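Transcriptional regulator, GntR family (Thermotoga maritima, PDB 3SXM) probably acts as a DNA-binding, metal-binding transcription factor of the GntR family, of which this chain is the metal-free, all-helical FCD domain. Local coordinates at residues 60-65 with 101-106; 53-58 with 94-99; 28-31 with 35-38; 17-22 with 120-125. The protein carries 3 engineered substitutions. All coordinates share one frame; numbering follows the deposited sequence. Where two conformers were deposited one is given.

Contact 1 of 4, residues 60-65 with 101-106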
loop_
_atom_site.group_PDB
_atom_site.type_symbol
_atom_site.label_atom_id
_atom_site.label_comp_id
_atom_site.label_asym_id
_atom_site.label_seq_id
_atom_site.Cartn_x
_atom_site.Cartn_y
_atom_site.Cartn_z
ATOM N N GLU A 60 -2.400 -18.865 -1.563
ATOM C CA GLU A 60 -1.727 -18.208 -0.426
ATOM C C GLU A 60 -0.265 -18.002 -0.779
ATOM O O GLU A 60 0.295 -16.902 -0.605
ATOM C CB GLU A 60 -1.878 -19.016 0.840
ATOM C CG GLU A 60 -1.036 -18.508 1.980
ATOM C CD GLU A 60 -1.244 -19.209 3.294
ATOM O OE1 GLU A 60 -2.050 -20.158 3.369
ATOM O OE2 GLU A 60 -0.606 -18.795 4.279
ATOM N N ARG A 61 0.365 -19.017 -1.350
ATOM C CA ARG A 61 1.777 -18.891 -1.710
ATOM C C ARG A 61 2.022 -17.807 -2.724
ATOM O O ARG A 61 3.007 -17.060 -2.605
ATOM C CB ARG A 61 2.358 -20.226 -2.231
ATOM C CG ARG A 61 2.545 -21.234 -1.206
ATOM C CD ARG A 61 2.880 -22.626 -1.839
ATOM N NE ARG A 61 4.203 -22.629 -2.453
ATOM C CZ ARG A 61 4.669 -23.654 -3.155
ATOM N NH1 ARG A 61 3.892 -24.699 -3.406
ATOM N NH2 ARG A 61 5.890 -23.612 -3.646
ATOM N N LEU A 62 1.171 -17.684 -3.731
ATOM C CA LEU A 62 1.430 -16.738 -4.821
ATOM C C LEU A 62 1.337 -15.319 -4.275
ATOM O O LEU A 62 2.211 -14.501 -4.554
ATOM C CB LEU A 62 0.422 -16.968 -5.962
ATOM C CG LEU A 62 0.621 -16.046 -7.154
ATOM C CD1 LEU A 62 1.993 -16.192 -7.782
ATOM C CD2 LEU A 62 -0.443 -16.282 -8.163
ATOM N N HIS A 63 0.267 -15.020 -3.553
ATOM C CA HIS A 63 0.048 -13.641 -3.094
ATOM C C HIS A 63 1.056 -13.279 -2.013
ATOM O O HIS A 63 1.577 -12.135 -2.031
ATOM C CB HIS A 63 -1.396 -13.437 -2.677
ATOM C CG HIS A 63 -2.333 -13.552 -3.832
ATOM N ND1 HIS A 63 -2.681 -12.494 -4.649
ATOM C CD2 HIS A 63 -2.948 -14.646 -4.360
ATOM C CE1 HIS A 63 -3.458 -12.925 -5.626
ATOM N NE2 HIS A 63 -3.634 -14.225 -5.451
ATOM N N LYS A 64 1.400 -14.190 -1.126
ATOM C CA LYS A 64 2.488 -13.942 -0.147
ATOM C C LYS A 64 3.830 -13.773 -0.836
ATOM O O LYS A 64 4.650 -13.013 -0.291
ATOM C CB LYS A 64 2.555 -15.018 0.922
ATOM C CG LYS A 64 1.428 -14.860 1.899
ATOM C CD LYS A 64 1.496 -15.848 3.017
ATOM C CE LYS A 64 0.590 -15.424 4.181
ATOM N NZ LYS A 64 0.614 -16.480 5.228
ATOM N N LEU A 65 4.087 -14.428 -1.977
ATOM C CA LEU A 65 5.371 -14.287 -2.691
ATOM C C LEU A 65 5.527 -12.853 -3.144
ATOM O O LEU A 65 6.642 -12.268 -3.057
ATOM C CB LEU A 65 5.428 -15.231 -3.942
ATOM C CG LEU A 65 6.571 -14.957 -4.937
ATOM C CD1 LEU A 65 7.872 -15.157 -4.334
ATOM C CD2 LEU A 65 6.390 -15.827 -6.156
ATOM N N ARG A 101 -7.434 -20.311 -12.918
ATOM C CA ARG A 101 -7.175 -19.888 -14.273
ATOM C C ARG A 101 -6.563 -18.481 -14.297
ATOM O O ARG A 101 -5.620 -18.220 -15.036
ATOM C CB ARG A 101 -8.462 -19.935 -15.064
ATOM C CG ARG A 101 -8.270 -19.918 -16.528
ATOM C CD ARG A 101 -9.613 -19.786 -17.188
ATOM N NE ARG A 101 -10.309 -21.051 -17.350
ATOM C CZ ARG A 101 -11.594 -21.239 -17.071
ATOM N NH1 ARG A 101 -12.315 -20.235 -16.591
ATOM N NH2 ARG A 101 -12.152 -22.421 -17.266
ATOM N N GLU A 102 -7.109 -17.576 -13.496
ATOM C CA GLU A 102 -6.578 -16.203 -13.402
ATOM C C GLU A 102 -5.136 -16.215 -12.914
ATOM O O GLU A 102 -4.299 -15.475 -13.430
ATOM C CB GLU A 102 -7.464 -15.335 -12.509
ATOM C CG GLU A 102 -8.842 -15.026 -13.135
ATOM C CD GLU A 102 -9.860 -14.439 -12.128
ATOM O OE1 GLU A 102 -9.588 -14.459 -10.894
ATOM O OE2 GLU A 102 -10.922 -14.011 -12.656
ATOM N N HIS A 103 -4.860 -17.067 -11.934
ATOM C CA HIS A 103 -3.494 -17.190 -11.402
ATOM C C HIS A 103 -2.542 -17.751 -12.424
ATOM O O HIS A 103 -1.401 -17.262 -12.578
ATOM C CB HIS A 103 -3.448 -18.074 -10.186
ATOM C CG HIS A 103 -3.979 -17.409 -8.980
ATOM N ND1 HIS A 103 -4.530 -18.101 -7.923
ATOM C CD2 HIS A 103 -4.086 -16.096 -8.675
ATOM C CE1 HIS A 103 -4.937 -17.234 -7.011
ATOM N NE2 HIS A 103 -4.643 -16.009 -7.430
ATOM N N LYS A 104 -2.966 -18.783 -13.127
ATOM C CA LYS A 104 -2.121 -19.325 -14.167
ATOM C C LYS A 104 -1.708 -18.255 -15.158
ATOM O O LYS A 104 -0.522 -18.187 -15.549
ATOM C CB LYS A 104 -2.863 -20.456 -14.909
ATOM C CG LYS A 104 -2.018 -21.110 -15.985
ATOM C CD LYS A 104 -2.738 -22.179 -16.798
ATOM C CE LYS A 104 -1.835 -22.584 -17.994
ATOM N NZ LYS A 104 -2.449 -23.560 -18.900
ATOM N N GLU A 105 -2.660 -17.450 -15.625
ATOM C CA GLU A 105 -2.412 -16.421 -16.601
ATOM C C GLU A 105 -1.609 -15.256 -16.039
ATOM O O GLU A 105 -0.715 -14.737 -16.743
ATOM C CB GLU A 105 -3.738 -16.008 -17.254
ATOM C CG GLU A 105 -4.262 -17.185 -18.108
ATOM C CD GLU A 105 -5.608 -16.973 -18.728
ATOM O OE1 GLU A 105 -6.414 -16.145 -18.255
ATOM O OE2 GLU A 105 -5.842 -17.709 -19.715
ATOM N N LEU A 106 -1.879 -14.912 -14.798
ATOM C CA LEU A 106 -1.060 -13.881 -14.124
ATOM C C LEU A 106 0.402 -14.327 -14.111
ATOM O O LEU A 106 1.325 -13.552 -14.420
ATOM C CB LEU A 106 -1.585 -13.678 -12.713
ATOM C CG LEU A 106 -0.750 -12.823 -11.750
ATOM C CD1 LEU A 106 -0.519 -11.449 -12.295
ATOM C CD2 LEU A 106 -1.443 -12.745 -10.437
#
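His63 and His103 meet nitrogen to nitrogen: His63 NE2 and His103 NE2 lie 2.8 Å apart in a fairly straight hydrogen bond (159°) that either ring could donate. The nitrogen of His103 arrives at the edge of the His63 ring and near its plane, while that of His63 comes obliquely to His103, the two planes being turned 61° against each other. With CG of His63 anti to the carbonyl carbon (chi1 -66°), the imidazole reaches across to helix 96-111. Beside this bond Leu62 CD2 rests 3.7 Å from His103 CD2, so the buried His103 ring meets a methyl and a nitrogen of the same facing helix. Packing thins beyond it, where Leu62 CD2 and Leu106 CD2 approach only to 4.3 Å. Lys64 NZ is salt-bridged to Glu60 OE2 at 2.8 Å on a partly exposed side of helix 51-68, and the far side of helix 96-111 faces solvent; the segment axes approach no closer than 11.8 Å. Replacing His103 with alanine would probably leave His63 NE2 without its mate and open a gap beside Leu62. Glu19 holds the other nitrogen of His63 and positions the ring. Both histidines bind zinc, together with Asp59 and His125, in a metal-loaded form of this protein; their mutual bond here is consistent with an empty site that keeps its ligands close, and metal entry would probably have to break it.

Contact 2 of 4, residues 53-58 with 94-99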
loop_
_atom_site.group_PDB
_atom_site.type_symbol
_atom_site.label_atom_id
_atom_site.label_comp_id
_atom_site.label_asym_id
_atom_site.label_seq_id
_atom_site.Cartn_x
_atom_site.Cartn_y
_atom_site.Cartn_z
ATOM N N GLU A 53 -7.655 -28.671 -4.409
ATOM C CA GLU A 53 -6.327 -28.975 -3.874
ATOM C C GLU A 53 -5.287 -28.040 -4.477
ATOM O O GLU A 53 -4.368 -27.538 -3.783
ATOM C CB GLU A 53 -6.004 -30.449 -4.166
ATOM C CG GLU A 53 -4.696 -30.940 -3.585
ATOM C CD GLU A 53 -4.376 -32.383 -3.972
ATOM O OE1 GLU A 53 -5.294 -33.247 -4.000
ATOM O OE2 GLU A 53 -3.185 -32.641 -4.257
ATOM N N ILE A 54 -5.413 -27.728 -5.744
ATOM C CA ILE A 54 -4.451 -26.845 -6.360
ATOM C C ILE A 54 -4.570 -25.448 -5.713
ATOM O O ILE A 54 -3.587 -24.795 -5.443
ATOM C CB ILE A 54 -4.713 -26.748 -7.896
ATOM C CG1 ILE A 54 -4.305 -28.036 -8.604
ATOM C CG2 ILE A 54 -3.966 -25.639 -8.491
ATOM C CD1 ILE A 54 -4.791 -28.170 -10.020
ATOM N N PHE A 55 -5.788 -25.007 -5.475
ATOM C CA PHE A 55 -6.048 -23.656 -5.014
ATOM C C PHE A 55 -5.471 -23.231 -3.657
ATOM O O PHE A 55 -4.708 -22.329 -3.610
ATOM C CB PHE A 55 -7.535 -23.299 -5.050
ATOM C CG PHE A 55 -7.852 -21.896 -4.543
ATOM C CD1 PHE A 55 -7.900 -20.839 -5.396
ATOM C CD2 PHE A 55 -8.055 -21.653 -3.210
ATOM C CE1 PHE A 55 -8.162 -19.577 -4.942
ATOM C CE2 PHE A 55 -8.327 -20.393 -2.754
ATOM C CZ PHE A 55 -8.395 -19.368 -3.627
ATOM N N ASP A 56 -5.932 -23.875 -2.589
ATOM C CA ASP A 56 -5.584 -23.481 -1.230
ATOM C C ASP A 56 -4.106 -23.152 -1.118
ATOM O O ASP A 56 -3.731 -22.037 -0.756
ATOM C CB ASP A 56 -5.944 -24.595 -0.246
ATOM C CG ASP A 56 -7.380 -25.059 -0.392
ATOM O OD1 ASP A 56 -8.265 -24.202 -0.599
ATOM O OD2 ASP A 56 -7.624 -26.281 -0.300
ATOM N N ASP A 57 -3.269 -24.134 -1.427
ATOM C CA ASP A 57 -1.829 -23.960 -1.337
ATOM C C ASP A 57 -1.348 -22.856 -2.270
ATOM O O ASP A 57 -0.672 -21.922 -1.840
ATOM C CB ASP A 57 -1.115 -25.271 -1.673
ATOM C CG ASP A 57 0.394 -25.144 -1.610
ATOM O OD1 ASP A 57 1.010 -25.783 -0.730
ATOM O OD2 ASP A 57 0.966 -24.406 -2.439
ATOM N N SER A 58 -1.685 -22.972 -3.552
ATOM C CA SER A 58 -1.141 -22.039 -4.569
ATOM C C SER A 58 -1.535 -20.595 -4.340
ATOM O O SER A 58 -0.726 -19.703 -4.548
ATOM C CB SER A 58 -1.430 -22.410 -6.048
ATOM O OG SER A 58 -2.818 -22.390 -6.365
ATOM N N GLU A 94 -16.527 -19.796 -2.890
ATOM C CA GLU A 94 -15.663 -20.742 -3.594
ATOM C C GLU A 94 -15.589 -20.527 -5.091
ATOM O O GLU A 94 -16.586 -20.710 -5.790
ATOM C CB GLU A 94 -16.293 -22.127 -3.405
ATOM C CG GLU A 94 -15.595 -23.266 -4.097
ATOM C CD GLU A 94 -16.019 -23.458 -5.540
ATOM O OE1 GLU A 94 -17.206 -23.807 -5.786
ATOM O OE2 GLU A 94 -15.148 -23.319 -6.431
ATOM N N ARG A 95 -14.414 -20.141 -5.572
ATOM C CA ARG A 95 -14.230 -19.862 -6.990
ATOM C C ARG A 95 -13.120 -20.665 -7.637
ATOM O O ARG A 95 -12.528 -20.190 -8.614
ATOM C CB ARG A 95 -14.044 -18.345 -6.988
ATOM C CG ARG A 95 -14.262 -17.679 -8.256
ATOM C CD ARG A 95 -14.167 -16.174 -8.014
ATOM N NE ARG A 95 -14.210 -15.514 -9.292
ATOM C CZ ARG A 95 -13.134 -15.069 -9.939
ATOM N NH1 ARG A 95 -11.912 -15.277 -9.447
ATOM N NH2 ARG A 95 -13.330 -14.444 -11.078
ATOM N N TYR A 96 -12.754 -21.812 -7.088
ATOM C CA TYR A 96 -11.479 -22.470 -7.446
ATOM C C TYR A 96 -11.035 -22.494 -8.909
ATOM O O TYR A 96 -9.915 -22.104 -9.268
ATOM C CB TYR A 96 -11.492 -23.913 -6.885
ATOM C CG TYR A 96 -11.829 -24.040 -5.430
ATOM C CD1 TYR A 96 -11.278 -23.212 -4.479
ATOM C CD2 TYR A 96 -12.721 -24.991 -5.003
ATOM C CE1 TYR A 96 -11.589 -23.319 -3.139
ATOM C CE2 TYR A 96 -13.057 -25.114 -3.654
ATOM C CZ TYR A 96 -12.485 -24.269 -2.725
ATOM O OH TYR A 96 -12.805 -24.354 -1.380
ATOM N N VAL A 97 -11.916 -22.938 -9.781
ATOM C CA VAL A 97 -11.537 -23.107 -11.168
ATOM C C VAL A 97 -11.161 -21.789 -11.785
ATOM O O VAL A 97 -10.142 -21.690 -12.476
ATOM C CB VAL A 97 -12.678 -23.770 -11.926
ATOM C CG1 VAL A 97 -12.465 -23.673 -13.454
ATOM C CG2 VAL A 97 -12.757 -25.215 -11.491
ATOM N N VAL A 98 -12.002 -20.791 -11.588
ATOM C CA VAL A 98 -11.781 -19.519 -12.213
ATOM C C VAL A 98 -10.592 -18.782 -11.578
ATOM O O VAL A 98 -9.796 -18.185 -12.301
ATOM C CB VAL A 98 -13.048 -18.662 -12.225
ATOM C CG1 VAL A 98 -12.746 -17.280 -12.818
ATOM C CG2 VAL A 98 -14.134 -19.341 -13.014
ATOM N N SER A 99 -10.424 -18.850 -10.253
ATOM C CA SER A 99 -9.255 -18.187 -9.642
ATOM C C SER A 99 -7.971 -18.893 -10.064
ATOM O O SER A 99 -6.928 -18.213 -10.300
ATOM C CB SER A 99 -9.408 -18.143 -8.128
ATOM O OG SER A 99 -10.372 -17.156 -7.809
HETATM O O HOH W 1 -10.486 -23.906 0.467
#
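An oblique aromatic contact, partly buried, ties Phe55 near the start of helix 51-68 to Tyr96 in the first turn of helix 96-111. Phe55 CG and Tyr96 CD1 approach to 3.7 Å with the ring planes at 50°, and the two side chains cross at about a right angle. CG of Phe55 stands anti to its own nitrogen (chi1 179°), which sends the ring across toward the other helix. There its far edge meets a second partner, Ser99, whose CB lies 3.7 Å from Phe55 CE1. Ser99 is anchored in turn, because NH1 of Arg95, the residue at the N-cap position, donates to Ser99 OG at 2.9 Å; the same guanidinium is salt-bridged to Glu102. On the loop side Glu94 steadies Tyr96 twice: OE2 accepts from Tyr96 N at 2.9 Å, and CG lies over one face of the phenol ring, toward its rim. A serine in place of Phe55 is likely to open a gap between the helices, leaving the Tyr96 ring and Ser99 CB without their apolar partner. At the more open end a water lies between Asp56 OD1 and Tyr96 OH, a tentative link since Asp56 has two conformers. Asp56 binds zinc in another structure of this protein, as does His91. The apolar pair thus lies next to a carboxylate modelled in two positions, which without metal probably relies on water and weak polar partners.

Contact 3 of 4, residues 28-31 with 35-38. With BCT (bicarbonate ion), chain C.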
loop_
_atom_site.group_PDB
_atom_site.type_symbol
_atom_site.label_atom_id
_atom_site.label_comp_id
_atom_site.label_asym_id
_atom_site.label_seq_id
_atom_site.Cartn_x
_atom_site.Cartn_y
_atom_site.Cartn_z
ATOM N N ASP A 28 10.958 -7.797 -11.244
ATOM C CA ASP A 28 11.995 -8.692 -11.738
ATOM C C ASP A 28 12.366 -9.732 -10.708
ATOM O O ASP A 28 12.679 -10.888 -11.081
ATOM C CB ASP A 28 13.257 -7.889 -12.138
ATOM C CG ASP A 28 13.034 -6.993 -13.341
ATOM O OD1 ASP A 28 12.109 -7.190 -14.136
ATOM O OD2 ASP A 28 13.899 -6.092 -13.565
ATOM N N LYS A 29 12.390 -9.365 -9.423
ATOM C CA LYS A 29 12.658 -10.334 -8.372
ATOM C C LYS A 29 11.595 -11.441 -8.341
ATOM O O LYS A 29 11.904 -12.626 -8.200
ATOM C CB LYS A 29 12.747 -9.644 -6.994
ATOM C CG LYS A 29 13.056 -10.601 -5.874
ATOM C CD LYS A 29 13.629 -9.906 -4.660
ATOM C CE LYS A 29 13.545 -10.760 -3.401
ATOM N NZ LYS A 29 14.849 -11.308 -2.932
ATOM N N ILE A 30 10.353 -11.031 -8.460
ATOM C CA ILE A 30 9.251 -11.987 -8.505
ATOM C C ILE A 30 9.389 -12.892 -9.738
ATOM O O ILE A 30 9.346 -14.128 -9.634
ATOM C CB ILE A 30 7.880 -11.283 -8.447
ATOM C CG1 ILE A 30 7.702 -10.572 -7.101
ATOM C CG2 ILE A 30 6.797 -12.295 -8.726
ATOM C CD1 ILE A 30 6.645 -9.503 -7.132
ATOM N N ALA A 31 9.627 -12.297 -10.886
ATOM C CA ALA A 31 9.734 -13.039 -12.142
ATOM C C ALA A 31 10.846 -14.050 -12.128
ATOM O O ALA A 31 10.747 -15.100 -12.782
ATOM C CB ALA A 31 9.934 -12.118 -13.318
ATOM N N GLU A 35 10.287 -19.885 -6.489
ATOM C CA GLU A 35 8.980 -20.145 -5.885
ATOM C C GLU A 35 7.887 -19.918 -6.913
ATOM O O GLU A 35 6.941 -20.701 -6.983
ATOM C CB GLU A 35 8.757 -19.236 -4.660
ATOM C CG GLU A 35 7.307 -19.131 -4.093
ATOM C CD GLU A 35 6.944 -20.302 -3.217
ATOM O OE1 GLU A 35 7.668 -21.301 -3.319
ATOM O OE2 GLU A 35 5.953 -20.239 -2.436
ATOM N N LEU A 36 8.010 -18.898 -7.734
ATOM C CA LEU A 36 6.978 -18.587 -8.716
ATOM C C LEU A 36 6.796 -19.765 -9.652
ATOM O O LEU A 36 5.672 -20.145 -9.986
ATOM C CB LEU A 36 7.360 -17.355 -9.518
ATOM C CG LEU A 36 6.334 -16.850 -10.519
ATOM C CD1 LEU A 36 5.091 -16.383 -9.828
ATOM C CD2 LEU A 36 6.874 -15.785 -11.505
ATOM N N LEU A 37 7.892 -20.345 -10.093
ATOM C CA LEU A 37 7.822 -21.498 -10.967
ATOM C C LEU A 37 7.300 -22.770 -10.299
ATOM O O LEU A 37 6.592 -23.570 -10.935
ATOM C CB LEU A 37 9.202 -21.745 -11.562
ATOM C CG LEU A 37 9.769 -20.621 -12.414
ATOM C CD1 LEU A 37 11.116 -21.048 -12.944
ATOM C CD2 LEU A 37 8.844 -20.323 -13.600
ATOM N N GLU A 38 7.635 -22.982 -9.037
ATOM C CA GLU A 38 7.085 -24.113 -8.298
ATOM C C GLU A 38 5.546 -23.972 -8.195
ATOM O O GLU A 38 4.818 -24.966 -8.316
ATOM C CB GLU A 38 7.626 -24.162 -6.882
ATOM C CG GLU A 38 9.045 -24.601 -6.761
ATOM C CD GLU A 38 9.481 -24.711 -5.314
ATOM O OE1 GLU A 38 8.607 -24.906 -4.433
ATOM O OE2 GLU A 38 10.702 -24.615 -5.069
HETATM C C BCT C . 13.410 -17.827 -4.633
HETATM O O1 BCT C . 14.080 -17.849 -5.728
HETATM O O2 BCT C . 13.536 -16.654 -3.922
HETATM O O3 BCT C . 12.103 -18.303 -4.587
#
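The carbonyl oxygen of Ile30 accepts a hydrogen bond from the hydroxyl of Ser33, in the turn between the segments, and Leu36 CD2 packs against Ile30 O at 3.5 Å. The same hydroxyl also takes a weak bond from Leu36 N, so one serine links the end of helix 27-31 to the first turn of helix 34-44. CG of Leu36 is anti to the backbone nitrogen (chi1 -176°), which brings CD2 in over the backbone of the preceding helix, 4.0 Å from Ala31 CA; with Ile30 CG2 it makes a looser contact at 4.5 Å. Next to this corner a bicarbonate ion, probably from the crystallisation liquor, sits at the start of helix 34-44. Glu35 N donates to its O3 at 3.1 Å with an angle of 153°, and Glu34 N adds a second bond, a place where the helix dipole would probably favour an anion. The Glu35 side chain instead turns away to a salt bridge with Arg61, which Glu38 shares. Leu36 also rests on Leu62 and Leu65 of helix 51-68 and on Ile107 and Ile110 of helix 96-111, so the bend between helices 27-31 and 34-44 is seated on both.

Contact 4 of 4, residues 17-22 with 120-125; sequences MMEVFC and EKLKEH
Leu122 slides past Val20 in the opposite direction, its CD2 methyl 3.9 Å from Val20 CG2, and its other branch reaches the neighbouring residue, with Leu122 CD1 3.6 Å from Glu19 OE1. Val20 is engaged a second time by Lys123, which crosses it at about a right angle: Lys123 CG lies 3.9 Å from Val20 CG2, and Lys123 CE comes within 4.0 Å of Val20 CG1. The lysine stem is extended beyond CG, which is anti to the carbonyl carbon (chi1 -72°), and so the aliphatic part of the chain runs over both valine methyls. Glu19 brings a carboxylate into this largely apolar seam, but its oxygens are satisfied elsewhere. OE1 accepts a hydrogen bond from His63, while OE2 is salt-bridged to Arg15 and bonded to the Tyr79 hydroxyl; held from several directions, the group probably keeps its negative charge. The segments run nearly antiparallel (168°), with a closest axis approach of 10.3 Å; helix 5-25 has a wider pi-type turn at 17-20. Another side of helix 5-25 faces the second subunit, where Met17, Met18 and Phe21 pack on Met17 and Phe21 of that chain. Antiparallel pairing of the first and last long helices belongs to the FCD helical bundle, and it brings Glu19, as a second-shell partner of His63, into the zinc site that His125 helps to form.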
loop_
_atom_site.group_PDB
_atom_site.type_symbol
_atom_site.label_atom_id
_atom_site.label_comp_id
_atom_site.label_asym_id
_atom_site.label_seq_id
_atom_site.Cartn_x
_atom_site.Cartn_y
_atom_site.Cartn_z
ATOM N N MET A 17 -3.761 -2.444 -2.675
ATOM C CA MET A 17 -2.703 -1.511 -2.224
ATOM C C MET A 17 -1.360 -2.218 -2.056
ATOM O O MET A 17 -0.331 -1.729 -2.593
ATOM C CB MET A 17 -3.147 -0.780 -0.950
ATOM C CG MET A 17 -2.070 0.148 -0.354
ATOM S SD MET A 17 -2.598 0.892 1.169
ATOM C CE MET A 17 -2.582 -0.527 2.247
ATOM N N MET A 18 -1.322 -3.267 -1.253
ATOM C CA MET A 18 -0.060 -3.884 -0.871
ATOM C C MET A 18 0.482 -4.762 -2.001
ATOM O O MET A 18 1.665 -4.708 -2.341
ATOM C CB MET A 18 -0.218 -4.696 0.406
ATOM C CG MET A 18 -0.663 -3.864 1.607
ATOM S SD MET A 18 -0.850 -4.782 3.124
ATOM C CE MET A 18 0.787 -5.054 3.516
ATOM N N GLU A 19 -0.353 -5.628 -2.565
ATOM C CA GLU A 19 0.135 -6.611 -3.562
ATOM C C GLU A 19 0.575 -5.936 -4.845
ATOM O O GLU A 19 1.585 -6.311 -5.438
ATOM C CB GLU A 19 -0.917 -7.704 -3.786
ATOM C CG GLU A 19 -1.275 -8.493 -2.568
ATOM C CD GLU A 19 -2.207 -9.630 -2.904
ATOM O OE1 GLU A 19 -2.178 -10.033 -4.091
ATOM O OE2 GLU A 19 -2.920 -10.146 -2.019
ATOM N N VAL A 20 -0.189 -4.980 -5.337
ATOM C CA VAL A 20 0.151 -4.284 -6.572
ATOM C C VAL A 20 1.414 -3.465 -6.345
ATOM O O VAL A 20 2.284 -3.424 -7.214
ATOM C CB VAL A 20 -0.993 -3.421 -7.097
ATOM C CG1 VAL A 20 -0.514 -2.471 -8.222
ATOM C CG2 VAL A 20 -2.173 -4.312 -7.558
ATOM N N PHE A 21 1.538 -2.786 -5.192
ATOM C CA PHE A 21 2.768 -2.055 -4.923
ATOM C C PHE A 21 3.957 -2.997 -5.039
ATOM O O PHE A 21 4.983 -2.625 -5.610
ATOM C CB PHE A 21 2.751 -1.426 -3.510
ATOM C CG PHE A 21 4.003 -0.647 -3.184
ATOM C CD1 PHE A 21 4.112 0.673 -3.551
ATOM C CD2 PHE A 21 5.058 -1.212 -2.484
ATOM C CE1 PHE A 21 5.217 1.433 -3.211
ATOM C CE2 PHE A 21 6.195 -0.477 -2.229
ATOM C CZ PHE A 21 6.265 0.827 -2.575
ATOM N N CYS A 22 3.890 -4.159 -4.411
ATOM C CA CYS A 22 5.046 -5.073 -4.415
ATOM C C CYS A 22 5.305 -5.668 -5.806
ATOM O O CYS A 22 6.453 -5.745 -6.256
ATOM C CB CYS A 22 4.893 -6.152 -3.359
ATOM S SG CYS A 22 4.960 -5.508 -1.680
ATOM N N GLU A 120 -2.322 -5.536 -14.417
ATOM C CA GLU A 120 -3.738 -5.541 -14.808
ATOM C C GLU A 120 -4.422 -6.830 -14.356
ATOM O O GLU A 120 -5.530 -6.794 -13.835
ATOM C CB GLU A 120 -3.928 -5.389 -16.322
ATOM C CG GLU A 120 -3.620 -4.023 -16.865
ATOM C CD GLU A 120 -3.753 -3.951 -18.387
ATOM O OE1 GLU A 120 -4.236 -4.926 -19.036
ATOM O OE2 GLU A 120 -3.385 -2.904 -18.945
ATOM N N LYS A 121 -3.774 -7.967 -14.558
ATOM C CA LYS A 121 -4.402 -9.249 -14.216
ATOM C C LYS A 121 -4.581 -9.416 -12.703
ATOM O O LYS A 121 -5.586 -9.974 -12.260
ATOM C CB LYS A 121 -3.598 -10.439 -14.772
ATOM C CG LYS A 121 -4.303 -11.791 -14.720
ATOM C CD LYS A 121 -5.525 -11.788 -15.719
ATOM C CE LYS A 121 -6.200 -13.100 -15.873
ATOM N NZ LYS A 121 -7.417 -12.870 -16.754
ATOM N N LEU A 122 -3.615 -8.962 -11.920
ATOM C CA LEU A 122 -3.718 -9.013 -10.488
ATOM C C LEU A 122 -4.932 -8.165 -10.019
ATOM O O LEU A 122 -5.729 -8.616 -9.192
ATOM C CB LEU A 122 -2.387 -8.591 -9.840
ATOM C CG LEU A 122 -2.453 -8.469 -8.305
ATOM C CD1 LEU A 122 -2.870 -9.748 -7.649
ATOM C CD2 LEU A 122 -1.107 -8.060 -7.722
ATOM N N LYS A 123 -5.053 -6.946 -10.523
ATOM C CA LYS A 123 -6.158 -6.039 -10.166
ATOM C C LYS A 123 -7.470 -6.692 -10.596
ATOM O O LYS A 123 -8.419 -6.697 -9.834
ATOM C CB LYS A 123 -6.022 -4.678 -10.833
ATOM C CG LYS A 123 -4.899 -3.829 -10.244
ATOM C CD LYS A 123 -4.794 -2.520 -11.013
ATOM C CE LYS A 123 -3.708 -1.662 -10.436
ATOM N NZ LYS A 123 -3.422 -0.416 -11.229
ATOM N N GLU A 124 -7.512 -7.229 -11.799
ATOM C CA GLU A 124 -8.734 -7.888 -12.291
ATOM C C GLU A 124 -9.118 -9.044 -11.399
ATOM O O GLU A 124 -10.301 -9.221 -11.073
ATOM C CB GLU A 124 -8.531 -8.393 -13.731
ATOM C CG GLU A 124 -8.380 -7.289 -14.748
ATOM C CD GLU A 124 -7.855 -7.822 -16.098
ATOM O OE1 GLU A 124 -7.784 -9.078 -16.262
ATOM O OE2 GLU A 124 -7.530 -6.973 -16.982
ATOM N N HIS A 125 -8.134 -9.862 -11.005
ATOM C CA HIS A 125 -8.393 -10.988 -10.149
ATOM C C HIS A 125 -9.030 -10.549 -8.840
ATOM O O HIS A 125 -10.049 -11.107 -8.382
ATOM C CB HIS A 125 -7.094 -11.749 -9.876
ATOM C CG HIS A 125 -7.178 -12.694 -8.736
ATOM N ND1 HIS A 125 -7.882 -13.882 -8.824
ATOM C CD2 HIS A 125 -6.747 -12.605 -7.459
ATOM C CE1 HIS A 125 -7.834 -14.500 -7.664
ATOM N NE2 HIS A 125 -7.163 -13.747 -6.813
#

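How the contacts relate
Contact 1 lies about 5 Å from the chain's centre, and the other centres are 10 to 11 Å from its own. It shares helices 51-68 and 96-111 with contact 2, their segments alternating along the chain. Contact 3 closes early, before either opens, and touches contact 1 through Arg61 and Leu36. Contact 4 joins helices 5-25 and 115-135, so its segments enclose the other three in sequence; contacts 4 and 2 lie about 18 Å apart between centres, on opposite sides of the chain's centre. Together they bring residues from distant helices around the empty metal site: His63 and His103 in contact 1, His125 in contact 4, all within one FCD domain.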